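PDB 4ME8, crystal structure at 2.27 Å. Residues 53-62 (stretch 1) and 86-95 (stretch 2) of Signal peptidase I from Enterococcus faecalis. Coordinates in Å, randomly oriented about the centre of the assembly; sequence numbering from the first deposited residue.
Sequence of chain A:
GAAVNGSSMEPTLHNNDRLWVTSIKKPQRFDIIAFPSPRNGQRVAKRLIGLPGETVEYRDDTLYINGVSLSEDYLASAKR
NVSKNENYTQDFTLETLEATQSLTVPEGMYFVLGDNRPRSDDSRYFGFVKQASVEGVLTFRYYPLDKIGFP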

# COMPACT_ATOMS: atom_id res chain seq x y z
N GLY A 53 -10.37 -8.70 -0.16
CA GLY A 53 -11.77 -8.36 -0.34
C GLY A 53 -12.04 -6.88 -0.54
O GLY A 53 -13.08 -6.50 -1.09
N GLU A 54 -11.08 -6.05 -0.13
CA GLU A 54 -11.26 -4.60 -0.12
C GLU A 54 -10.92 -3.92 -1.46
O GLU A 54 -10.02 -4.34 -2.19
CB GLU A 54 -10.41 -3.99 0.99
CG GLU A 54 -10.87 -4.38 2.39
CD GLU A 54 -9.88 -4.02 3.48
OE1 GLU A 54 -8.75 -3.58 3.15
OE2 GLU A 54 -10.21 -4.19 4.68
N THR A 55 -11.67 -2.86 -1.76
CA THR A 55 -11.27 -1.93 -2.82
C THR A 55 -10.31 -0.89 -2.22
O THR A 55 -10.44 -0.51 -1.05
CB THR A 55 -12.48 -1.21 -3.46
OG1 THR A 55 -13.06 -0.31 -2.51
CG2 THR A 55 -13.54 -2.21 -3.94
N VAL A 56 -9.33 -0.45 -3.02
CA VAL A 56 -8.39 0.59 -2.61
C VAL A 56 -8.40 1.70 -3.64
O VAL A 56 -8.25 1.45 -4.84
CB VAL A 56 -6.95 0.06 -2.49
CG1 VAL A 56 -5.99 1.20 -2.16
CG2 VAL A 56 -6.88 -1.04 -1.43
N GLU A 57 -8.60 2.92 -3.17
CA GLU A 57 -8.58 4.08 -4.05
C GLU A 57 -7.83 5.23 -3.39
O GLU A 57 -7.94 5.46 -2.19
CB GLU A 57 -10.01 4.51 -4.44
CG GLU A 57 -10.06 5.82 -5.22
CD GLU A 57 -11.36 6.07 -5.98
OE1 GLU A 57 -12.42 5.49 -5.63
OE2 GLU A 57 -11.34 6.88 -6.94
N TYR A 58 -7.05 5.94 -4.20
CA TYR A 58 -6.55 7.25 -3.84
C TYR A 58 -7.17 8.26 -4.79
O TYR A 58 -7.14 8.08 -6.00
CB TYR A 58 -5.03 7.31 -3.95
CG TYR A 58 -4.33 7.07 -2.63
CD1 TYR A 58 -4.13 5.78 -2.17
CD2 TYR A 58 -3.89 8.13 -1.85
CE1 TYR A 58 -3.50 5.56 -0.96
CE2 TYR A 58 -3.26 7.92 -0.65
CZ TYR A 58 -3.08 6.63 -0.21
OH TYR A 58 -2.44 6.39 0.99
N ARG A 59 -7.78 9.29 -4.22
CA ARG A 59 -8.31 10.41 -4.98
C ARG A 59 -8.00 11.68 -4.19
O ARG A 59 -8.33 11.78 -3.00
CB ARG A 59 -9.83 10.25 -5.21
CG ARG A 59 -10.45 11.37 -6.04
CD ARG A 59 -11.87 11.06 -6.51
NE ARG A 59 -12.90 11.32 -5.50
CZ ARG A 59 -13.48 10.41 -4.72
NH1 ARG A 59 -13.16 9.11 -4.79
NH2 ARG A 59 -14.40 10.79 -3.84
N ASP A 60 -7.35 12.64 -4.85
CA ASP A 60 -6.96 13.92 -4.24
C ASP A 60 -6.10 13.73 -2.99
O ASP A 60 -6.20 14.48 -2.01
CB ASP A 60 -8.19 14.78 -3.94
CG ASP A 60 -8.85 15.31 -5.21
OD1 ASP A 60 -8.13 15.87 -6.06
OD2 ASP A 60 -10.08 15.16 -5.35
N ASP A 61 -5.24 12.71 -3.04
CA ASP A 61 -4.26 12.41 -2.01
C ASP A 61 -4.85 11.80 -0.73
O ASP A 61 -4.18 11.76 0.31
CB ASP A 61 -3.44 13.67 -1.67
CG ASP A 61 -1.96 13.37 -1.50
OD1 ASP A 61 -1.49 12.37 -2.08
OD2 ASP A 61 -1.27 14.14 -0.81
N THR A 62 -6.09 11.31 -0.81
CA THR A 62 -6.77 10.70 0.32
C THR A 62 -7.00 9.22 0.05
O THR A 62 -7.40 8.84 -1.05
CB THR A 62 -8.13 11.39 0.59
OG1 THR A 62 -7.93 12.81 0.76
CG2 THR A 62 -8.79 10.82 1.84
N GLU A 86 1.07 19.50 -6.58
CA GLU A 86 1.39 18.07 -6.59
C GLU A 86 0.75 17.23 -5.47
O GLU A 86 0.90 17.53 -4.28
CB GLU A 86 2.91 17.88 -6.58
N ASN A 87 0.02 16.17 -5.86
CA ASN A 87 -0.41 15.12 -4.93
C ASN A 87 0.75 14.16 -4.65
O ASN A 87 1.40 13.68 -5.58
CB ASN A 87 -1.60 14.33 -5.48
CG ASN A 87 -2.94 15.04 -5.28
OD1 ASN A 87 -3.06 15.97 -4.48
ND2 ASN A 87 -3.95 14.58 -6.00
N TYR A 88 0.98 13.87 -3.38
CA TYR A 88 2.06 12.99 -2.94
C TYR A 88 1.89 11.57 -3.50
O TYR A 88 2.85 10.92 -3.91
CB TYR A 88 2.08 12.96 -1.41
CG TYR A 88 3.33 12.37 -0.80
CD1 TYR A 88 4.57 12.94 -1.04
CD2 TYR A 88 3.26 11.26 0.03
CE1 TYR A 88 5.72 12.42 -0.47
CE2 TYR A 88 4.41 10.73 0.60
CZ TYR A 88 5.63 11.31 0.35
OH TYR A 88 6.77 10.79 0.91
N THR A 89 0.64 11.09 -3.48
CA THR A 89 0.27 9.80 -4.06
C THR A 89 -0.69 10.08 -5.22
O THR A 89 -1.67 10.80 -5.04
CB THR A 89 -0.44 8.89 -3.03
OG1 THR A 89 0.36 8.77 -1.85
CG2 THR A 89 -0.70 7.51 -3.61
N GLN A 90 -0.40 9.51 -6.39
CA GLN A 90 -1.22 9.76 -7.58
C GLN A 90 -2.60 9.11 -7.42
O GLN A 90 -2.76 8.12 -6.68
CB GLN A 90 -0.51 9.27 -8.87
CG GLN A 90 -0.63 7.78 -9.22
CD GLN A 90 0.43 6.91 -8.56
OE1 GLN A 90 0.68 7.02 -7.36
NE2 GLN A 90 1.05 6.02 -9.34
N ASP A 91 -3.59 9.68 -8.09
CA ASP A 91 -4.92 9.07 -8.16
C ASP A 91 -4.82 7.66 -8.76
O ASP A 91 -4.16 7.44 -9.78
CB ASP A 91 -5.88 9.93 -9.00
CG ASP A 91 -6.18 11.30 -8.37
OD1 ASP A 91 -5.93 11.50 -7.17
OD2 ASP A 91 -6.69 12.17 -9.09
N PHE A 92 -5.46 6.70 -8.12
CA PHE A 92 -5.59 5.36 -8.68
C PHE A 92 -6.69 4.58 -7.97
O PHE A 92 -7.11 4.95 -6.88
CB PHE A 92 -4.27 4.58 -8.60
CG PHE A 92 -3.82 4.23 -7.19
CD1 PHE A 92 -3.02 5.09 -6.46
CD2 PHE A 92 -4.18 3.01 -6.61
CE1 PHE A 92 -2.61 4.77 -5.18
CE2 PHE A 92 -3.78 2.69 -5.33
CZ PHE A 92 -2.99 3.57 -4.61
N THR A 93 -7.18 3.55 -8.65
CA THR A 93 -7.87 2.44 -8.03
C THR A 93 -7.07 1.16 -8.36
O THR A 93 -6.09 1.21 -9.10
CB THR A 93 -9.32 2.28 -8.54
OG1 THR A 93 -9.31 1.84 -9.90
CG2 THR A 93 -10.09 3.59 -8.44
N LEU A 94 -7.50 0.03 -7.82
CA LEU A 94 -6.89 -1.25 -8.19
C LEU A 94 -7.23 -1.61 -9.65
O LEU A 94 -6.58 -2.47 -10.24
CB LEU A 94 -7.33 -2.37 -7.23
CG LEU A 94 -7.06 -2.23 -5.73
CD1 LEU A 94 -7.64 -3.41 -4.96
CD2 LEU A 94 -5.57 -2.10 -5.45
N GLU A 95 -8.23 -0.96 -10.23
CA GLU A 95 -8.52 -1.11 -11.67
C GLU A 95 -7.64 -0.21 -12.55
O GLU A 95 -7.38 -0.55 -13.70
CB GLU A 95 -9.99 -0.80 -11.97
CG GLU A 95 -10.98 -1.68 -11.22
CD GLU A 95 -12.40 -1.51 -11.74
OE1 GLU A 95 -12.59 -1.53 -12.98
OE2 GLU A 95 -13.32 -1.35 -10.91
O HOH W 1 -10.16 -0.94 -6.15
O HOH W 2 -0.48 10.52 -0.17
O HOH W 3 -4.34 10.69 -5.27

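What holds the two backbones together? Tyr58 and Phe92 form an antiparallel, hydrogen-bonded pair: Tyr58 N donates to Phe92 O at 2.9 Å, and Phe92 N returns the bond to Tyr58 O at 3.0 Å. Further along, the bond from Leu94 N to Val56 O is weak, long at 3.4 Å and bent to 125° at the hydrogen. There a water accepts from both Val56 N and Leu94 N, at 3.3 Å each, so these amides share a solvent partner.

How do the two aromatic side chains fit beside each other? As a directly paired couple, Tyr58 and Phe92 project from the same face of the sheet. The rings are nearly parallel, with planes at 24°, but slid apart: their centroids lie 5.4 Å from each other and they barely overlap, although Tyr58 CD1 comes within 3.5 Å of Phe92 CZ. The chi1 of Phe92 is p, and the end of its side chain comes nearer to the opposing stretch, where Phe92 CE2 also meets Val56 CG1 at 4.1 Å. Tyr58 has a chi1 of -96°, between the usual wells. In this setting one face of its ring receives Thr89, whose CG2 lies 3.8 Å from the ring centroid and only 15° off the normal, a well-centred CH-pi contact. Thr89, with chi1 m, has its CA-to-CB bond directed toward stretch 1.

Why do two aspartates matter where the strand pairing ends? Each offers a carboxylate to a backbone amide of the other stretch. Asp91, with chi1 m, brings OD1 within 2.9 Å of Asp60 N, which donates to it. Asp61 has an off-well chi1 of -138°; its CA-to-CB bond points sideways, yet its carboxylate approaches stretch 2. There Asp61 OD1 accepts a nearly straight bond from Thr89 N at 2.9 Å, while Asp61 OD2 takes a weak one from Tyr88 N at 3.4 Å. Asp61 follows Asp60 in the type I' turn from Arg59 to Thr62, so the turn itself is tied to the neighbouring loop. A water reinforces the junction, donating to Asp91 OD1 at 2.6 Å and to Thr89 O at 2.7 Å while accepting from Asp61 N at 3.1 Å.

What do the remaining side chains contribute? Leu94, in an m,t rotamer, sets off sideways, but its end comes nearer to stretch 1, with Leu94 CD2 3.9 Å from Val56 CB. The extended Glu57 side chain lies beside Thr93, its CD 3.7 Å from Thr93 CG2, and its OE2 makes a salt bridge of 3.6 Å with Arg59 NH1.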